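Local coordinates for TRAP dicarboxylate transporter, DctP subunit (Ochrobactrum anthropi, PDB 4P47), which probably binds a small organic acid, such as a dicarboxylate, in the periplasm for uptake through a TRAP-type membrane transporter, at residues Gly210-Asn215 / Thr233-Asn238; His159-Leu164 / Tyr229-Arg234. All coordinates share one frame; numbering follows the deposited sequence. Where two conformers were deposited one is given.

Interaction 1 (Gly210-Asn215 / Thr233-Asn238); sequences GQENPN and TRHQYN
E212 and H235 reach toward each other from two strands, 210-213 and 229-245, that both pair antiparallel with strand 141-156 but lie too far apart to pair with one another; their CA atoms are 9.0 Å apart. The contact is therefore made by side chains. Its centre is a His-carboxylate hydrogen bond: H235 NE2 donates to E212 OE1 at 2.8 Å, almost straight at 175°. The oxygen sits at the ring edge, in the imidazole plane, whereas the nitrogen meets the carboxylate from its anti side, 28° out of the carboxylate plane. A sharp bend in the glutamate chain, chi2 87°, brings the carboxylate round to this edge. Carbon packing adds to the bond, since E212 CB lies 3.6 Å from H235 CE1.

A second hydrogen bond works within segment 233-238. H235 ND1 and T233 OG1 are 2.8 Å apart, so both ring nitrogens are engaged and the rotation of the ring is fixed.

Water supplies the third kind of link. One molecule donates to E212 OE2 at 2.9 Å and to Q236 OE1 at 2.7 Å, bridging two oxygens that could not bond directly; the amide nitrogen of Q236 is bound by D109 O.

Around this core, R152 of the intervening strand forms a salt bridge with E212 OE1 and also holds N238, while the backbone nitrogen of L175 binds E212 OE2. The buried carboxylate is thus met at both oxygens, by histidine and arginine at one and by an amide and water at the other. Such surroundings would probably favour its anionic form, and they illustrate how a buried charge can join non-adjacent strands of a periplasmic binding fold.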
loop_
_atom_site.group_PDB
_atom_site.type_symbol
_atom_site.label_atom_id
_atom_site.label_comp_id
_atom_site.label_asym_id
_atom_site.label_seq_id
_atom_site.Cartn_x
_atom_site.Cartn_y
_atom_site.Cartn_z
ATOM N N GLY A 210 -19.362 -6.821 -5.915
ATOM C CA GLY A 210 -18.533 -5.785 -5.326
ATOM C C GLY A 210 -17.071 -6.006 -5.623
ATOM O O GLY A 210 -16.692 -6.898 -6.393
ATOM N N GLN A 211 -16.243 -5.169 -5.000
ATOM C CA GLN A 211 -14.818 -5.204 -5.267
ATOM C C GLN A 211 -14.105 -4.574 -4.094
ATOM O O GLN A 211 -14.689 -3.807 -3.323
ATOM C CB GLN A 211 -14.474 -4.514 -6.611
ATOM C CG GLN A 211 -14.864 -3.051 -6.678
ATOM C CD GLN A 211 -13.823 -2.120 -6.092
ATOM O OE1 GLN A 211 -12.625 -2.254 -6.367
ATOM N NE2 GLN A 211 -14.267 -1.155 -5.301
ATOM N N GLU A 212 -12.848 -4.948 -3.945
ATOM C CA GLU A 212 -12.016 -4.425 -2.878
ATOM C C GLU A 212 -10.806 -3.701 -3.470
ATOM O O GLU A 212 -10.130 -4.210 -4.360
ATOM C CB GLU A 212 -11.598 -5.551 -1.899
ATOM C CG GLU A 212 -10.720 -6.660 -2.498
ATOM C CD GLU A 212 -9.237 -6.351 -2.462
ATOM O OE1 GLU A 212 -8.794 -5.608 -1.536
ATOM O OE2 GLU A 212 -8.489 -6.887 -3.310
ATOM N N ASN A 213 -10.560 -2.485 -2.996
ATOM C CA ASN A 213 -9.549 -1.599 -3.568
ATOM C C ASN A 213 -9.487 -0.337 -2.715
ATOM O O ASN A 213 -10.371 -0.095 -1.891
ATOM C CB ASN A 213 -9.864 -1.199 -5.036
ATOM C CG ASN A 213 -9.181 -2.087 -6.063
ATOM O OD1 ASN A 213 -7.973 -2.318 -6.007
ATOM N ND2 ASN A 213 -9.952 -2.573 -7.024
ATOM N N PRO A 214 -8.473 0.499 -2.954
ATOM C CA PRO A 214 -8.488 1.830 -2.325
ATOM C C PRO A 214 -9.654 2.696 -2.771
ATOM O O PRO A 214 -10.307 2.434 -3.781
ATOM C CB PRO A 214 -7.152 2.447 -2.754
ATOM C CG PRO A 214 -6.283 1.268 -3.123
ATOM C CD PRO A 214 -7.250 0.291 -3.747
ATOM N N ASN A 215 -9.949 3.723 -1.987
ATOM C CA ASN A 215 -11.037 4.618 -2.286
ATOM C C ASN A 215 -10.882 5.342 -3.624
ATOM O O ASN A 215 -11.881 5.587 -4.300
ATOM C CB ASN A 215 -11.162 5.674 -1.185
ATOM C CG ASN A 215 -11.614 5.103 0.136
ATOM O OD1 ASN A 215 -12.218 4.030 0.200
ATOM N ND2 ASN A 215 -11.289 5.817 1.215
ATOM N N THR A 233 -13.606 -0.914 5.429
ATOM C CA THR A 233 -13.154 -2.133 6.111
ATOM C C THR A 233 -11.698 -2.038 6.529
ATOM O O THR A 233 -11.296 -2.672 7.498
ATOM C CB THR A 233 -13.288 -3.337 5.179
ATOM O OG1 THR A 233 -12.815 -2.956 3.895
ATOM C CG2 THR A 233 -14.725 -3.812 5.056
ATOM N N ARG A 234 -10.905 -1.266 5.795
ATOM C CA ARG A 234 -9.468 -1.204 6.014
ATOM C C ARG A 234 -8.890 -2.618 6.198
ATOM O O ARG A 234 -8.026 -2.870 7.039
ATOM C CB ARG A 234 -9.120 -0.269 7.182
ATOM C CG ARG A 234 -9.556 1.162 6.941
ATOM C CD ARG A 234 -8.953 2.128 7.941
ATOM N NE ARG A 234 -9.417 3.489 7.686
ATOM C CZ ARG A 234 -10.483 4.038 8.250
ATOM N NH1 ARG A 234 -11.208 3.368 9.130
ATOM N NH2 ARG A 234 -10.823 5.280 7.940
ATOM N N HIS A 235 -9.352 -3.549 5.381
ATOM C CA HIS A 235 -8.999 -4.947 5.573
ATOM C C HIS A 235 -7.536 -5.207 5.280
ATOM O O HIS A 235 -6.989 -6.182 5.786
ATOM C CB HIS A 235 -9.910 -5.896 4.774
ATOM C CG HIS A 235 -9.966 -5.591 3.314
ATOM N ND1 HIS A 235 -10.914 -4.749 2.786
ATOM C CD2 HIS A 235 -9.192 -5.993 2.279
ATOM C CE1 HIS A 235 -10.724 -4.644 1.483
ATOM N NE2 HIS A 235 -9.689 -5.385 1.145
ATOM N N GLN A 236 -6.934 -4.387 4.426
ATOM C CA GLN A 236 -5.497 -4.386 4.232
ATOM C C GLN A 236 -5.053 -2.940 4.066
ATOM O O GLN A 236 -5.865 -2.055 3.824
ATOM C CB GLN A 236 -5.120 -5.157 2.977
ATOM C CG GLN A 236 -5.339 -6.649 3.088
ATOM C CD GLN A 236 -5.266 -7.278 1.734
ATOM O OE1 GLN A 236 -6.144 -7.062 0.872
ATOM N NE2 GLN A 236 -4.216 -8.031 1.494
ATOM N N TYR A 237 -3.755 -2.718 4.228
ATOM C CA TYR A 237 -3.131 -1.421 4.024
ATOM C C TYR A 237 -1.988 -1.642 3.069
ATOM O O TYR A 237 -1.198 -2.551 3.282
ATOM C CB TYR A 237 -2.589 -0.859 5.326
ATOM C CG TYR A 237 -1.876 0.474 5.133
ATOM C CD1 TYR A 237 -2.589 1.655 4.966
ATOM C CD2 TYR A 237 -0.491 0.550 5.127
ATOM C CE1 TYR A 237 -1.933 2.874 4.788
ATOM C CE2 TYR A 237 0.162 1.763 4.973
ATOM C CZ TYR A 237 -0.563 2.908 4.808
ATOM O OH TYR A 237 0.111 4.107 4.661
ATOM N N ASN A 238 -1.892 -0.805 2.036
ATOM C CA ASN A 238 -0.819 -0.869 1.051
ATOM C C ASN A 238 0.212 0.253 1.279
ATOM O O ASN A 238 0.005 1.388 0.837
ATOM C CB ASN A 238 -1.355 -0.733 -0.402
ATOM C CG ASN A 238 -2.226 -1.907 -0.889
ATOM O OD1 ASN A 238 -3.093 -1.724 -1.752
ATOM N ND2 ASN A 238 -1.958 -3.089 -0.398
HETATM O O HOH W 1 -6.111 -7.510 -1.840
#

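Interaction 2 (His159-Leu164 / Tyr229-Arg234); sequences HPVAKL and YLTLTR
Y229 lays one face of its ring over the peptide link between H159 and P160. P160 N stands 3.8 Å above the plane, over the ring centre, and H159 C stands 3.6 Å above it, nearer the rim. The proline ring extends this overlap as a CH-pi contact: its CD lies 4.0 Å from the centroid of the Y229 ring, 23° off the normal. With CG anti to its own carbonyl carbon, chi1 -53°, the tyrosine swings its ring out across the loop that follows strand 141-156. A serine here removes the ring, and would probably leave a gap against the H159-P160 peptide and P160 CD without its aromatic partner.

Two residues along the same strand, the contact turns polar. T231 OG1 donates to V161 O at 2.6 Å, arriving in the carbonyl plane on a lone pair, with a C=O...donor angle of 129°. The threonine methyl, CG2, packs against the same oxygen at 3.3 Å. A water completes the attachment: it accepts from V161 N at 2.9 Å and donates to T231 OG1 at 2.6 Å, so the hydroxyl grips V161 O directly and is linked to V161 N through the water.

Further bonds position the loop, for H159 NE2 meets D166 O and H159 O meets N156 ND2. What emerges is a segment without regular secondary structure fastened to a strand by an aromatic face for its peptide plane and by a hydroxyl, both donating and accepting, for the carbonyl of V161 directly and, through a water, for its N-H.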
loop_
_atom_site.group_PDB
_atom_site.type_symbol
_atom_site.label_atom_id
_atom_site.label_comp_id
_atom_site.label_asym_id
_atom_site.label_seq_id
_atom_site.Cartn_x
_atom_site.Cartn_y
_atom_site.Cartn_z
ATOM N N HIS A 159 -26.029 -4.705 -0.367
ATOM C CA HIS A 159 -26.485 -4.186 0.930
ATOM C C HIS A 159 -25.310 -3.661 1.728
ATOM O O HIS A 159 -24.169 -4.032 1.458
ATOM C CB HIS A 159 -27.198 -5.267 1.743
ATOM C CG HIS A 159 -26.403 -6.528 1.895
ATOM N ND1 HIS A 159 -26.753 -7.711 1.276
ATOM C CD2 HIS A 159 -25.264 -6.786 2.576
ATOM C CE1 HIS A 159 -25.874 -8.643 1.586
ATOM N NE2 HIS A 159 -24.954 -8.108 2.368
ATOM N N PRO A 160 -25.562 -2.809 2.736
ATOM C CA PRO A 160 -24.434 -2.340 3.541
ATOM C C PRO A 160 -23.694 -3.502 4.226
ATOM O O PRO A 160 -24.307 -4.510 4.608
ATOM C CB PRO A 160 -25.101 -1.425 4.584
ATOM C CG PRO A 160 -26.398 -1.016 3.977
ATOM C CD PRO A 160 -26.825 -2.142 3.096
ATOM N N VAL A 161 -22.379 -3.364 4.358
ATOM C CA VAL A 161 -21.563 -4.314 5.098
ATOM C C VAL A 161 -21.069 -3.683 6.396
ATOM O O VAL A 161 -20.263 -2.736 6.415
ATOM C CB VAL A 161 -20.393 -4.793 4.247
ATOM C CG1 VAL A 161 -19.393 -5.541 5.119
ATOM C CG2 VAL A 161 -20.904 -5.666 3.123
ATOM N N ALA A 162 -21.545 -4.221 7.506
ATOM C CA ALA A 162 -21.158 -3.707 8.818
ATOM C C ALA A 162 -20.544 -4.787 9.723
ATOM O O ALA A 162 -20.064 -4.495 10.831
ATOM C CB ALA A 162 -22.363 -3.058 9.477
ATOM N N LYS A 163 -20.570 -6.030 9.263
ATOM C CA LYS A 163 -20.153 -7.170 10.066
ATOM C C LYS A 163 -19.995 -8.375 9.151
ATOM O O LYS A 163 -20.398 -8.346 7.991
ATOM C CB LYS A 163 -21.200 -7.460 11.153
ATOM C CG LYS A 163 -22.570 -7.831 10.611
ATOM C CD LYS A 163 -23.585 -8.084 11.715
ATOM C CE LYS A 163 -24.964 -8.340 11.142
ATOM N NZ LYS A 163 -25.489 -7.131 10.454
ATOM N N LEU A 164 -19.382 -9.426 9.685
ATOM C CA LEU A 164 -19.066 -10.640 8.946
ATOM C C LEU A 164 -20.249 -11.235 8.185
ATOM O O LEU A 164 -20.151 -11.588 7.005
ATOM C CB LEU A 164 -18.521 -11.671 9.948
ATOM C CG LEU A 164 -18.190 -13.061 9.418
ATOM C CD1 LEU A 164 -17.073 -12.961 8.440
ATOM C CD2 LEU A 164 -17.819 -14.005 10.554
ATOM N N TYR A 229 -22.841 0.926 -2.139
ATOM C CA TYR A 229 -22.347 0.756 -0.769
ATOM C C TYR A 229 -20.829 0.729 -0.709
ATOM O O TYR A 229 -20.186 0.059 -1.515
ATOM C CB TYR A 229 -22.915 -0.533 -0.157
ATOM C CG TYR A 229 -24.415 -0.577 -0.263
ATOM C CD1 TYR A 229 -25.198 0.276 0.503
ATOM C CD2 TYR A 229 -25.051 -1.413 -1.161
ATOM C CE1 TYR A 229 -26.573 0.291 0.386
ATOM C CE2 TYR A 229 -26.432 -1.421 -1.267
ATOM C CZ TYR A 229 -27.175 -0.554 -0.502
ATOM O OH TYR A 229 -28.563 -0.554 -0.609
ATOM N N LEU A 230 -20.275 1.436 0.265
ATOM C CA LEU A 230 -18.855 1.394 0.616
ATOM C C LEU A 230 -18.727 1.182 2.109
ATOM O O LEU A 230 -19.401 1.872 2.886
ATOM C CB LEU A 230 -18.167 2.735 0.259
ATOM C CG LEU A 230 -16.758 2.977 0.813
ATOM C CD1 LEU A 230 -15.765 1.922 0.307
ATOM C CD2 LEU A 230 -16.213 4.350 0.470
ATOM N N THR A 231 -17.889 0.227 2.509
ATOM C CA THR A 231 -17.481 0.105 3.895
ATOM C C THR A 231 -16.007 0.346 3.989
ATOM O O THR A 231 -15.217 -0.197 3.200
ATOM C CB THR A 231 -17.793 -1.273 4.463
ATOM O OG1 THR A 231 -19.213 -1.430 4.444
ATOM C CG2 THR A 231 -17.303 -1.417 5.918
ATOM N N LEU A 232 -15.625 1.174 4.958
ATOM C CA LEU A 232 -14.222 1.419 5.243
ATOM C C LEU A 232 -13.690 0.242 6.064
ATOM O O LEU A 232 -13.397 0.359 7.253
ATOM C CB LEU A 232 -14.056 2.757 5.957
ATOM C CG LEU A 232 -14.611 3.975 5.203
ATOM C CD1 LEU A 232 -14.240 5.279 5.928
ATOM C CD2 LEU A 232 -14.137 4.017 3.747
ATOM N N THR A 233 -13.606 -0.914 5.429
ATOM C CA THR A 233 -13.154 -2.133 6.111
ATOM C C THR A 233 -11.698 -2.038 6.529
ATOM O O THR A 233 -11.296 -2.672 7.498
ATOM C CB THR A 233 -13.288 -3.337 5.179
ATOM O OG1 THR A 233 -12.815 -2.956 3.895
ATOM C CG2 THR A 233 -14.725 -3.812 5.056
ATOM N N ARG A 234 -10.905 -1.266 5.795
ATOM C CA ARG A 234 -9.468 -1.204 6.014
ATOM C C ARG A 234 -8.890 -2.618 6.198
ATOM O O ARG A 234 -8.026 -2.870 7.039
ATOM C CB ARG A 234 -9.120 -0.269 7.182
ATOM C CG ARG A 234 -9.556 1.162 6.941
ATOM C CD ARG A 234 -8.953 2.128 7.941
ATOM N NE ARG A 234 -9.417 3.489 7.686
ATOM C CZ ARG A 234 -10.483 4.038 8.250
ATOM N NH1 ARG A 234 -11.208 3.368 9.130
ATOM N NH2 ARG A 234 -10.823 5.280 7.940
HETATM O O HOH W 2 -21.220 -1.171 2.800
#

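In the fold
Leaving strand 141-156, the chain first passes through 159-164, the loop side of interaction 2, then crosses 64 residues before strand 229-245 returns to meet it. Within that span lies 210-215, which closes a shorter loop of 17 residues through interaction 1. Thus 210-215 lies inside the longer loop, and both closures end on the same stretch of strand 229-245, where 229-234 and 233-238 share T233 and R234. N215 OD1 also packs against L230 and L232. Together, interactions 1 and 2 make strand 229-245 a common hub, tied at its beginning to the loop after strand 141-156 and farther along to strand 210-213, across strand 141-156 of the same sheet.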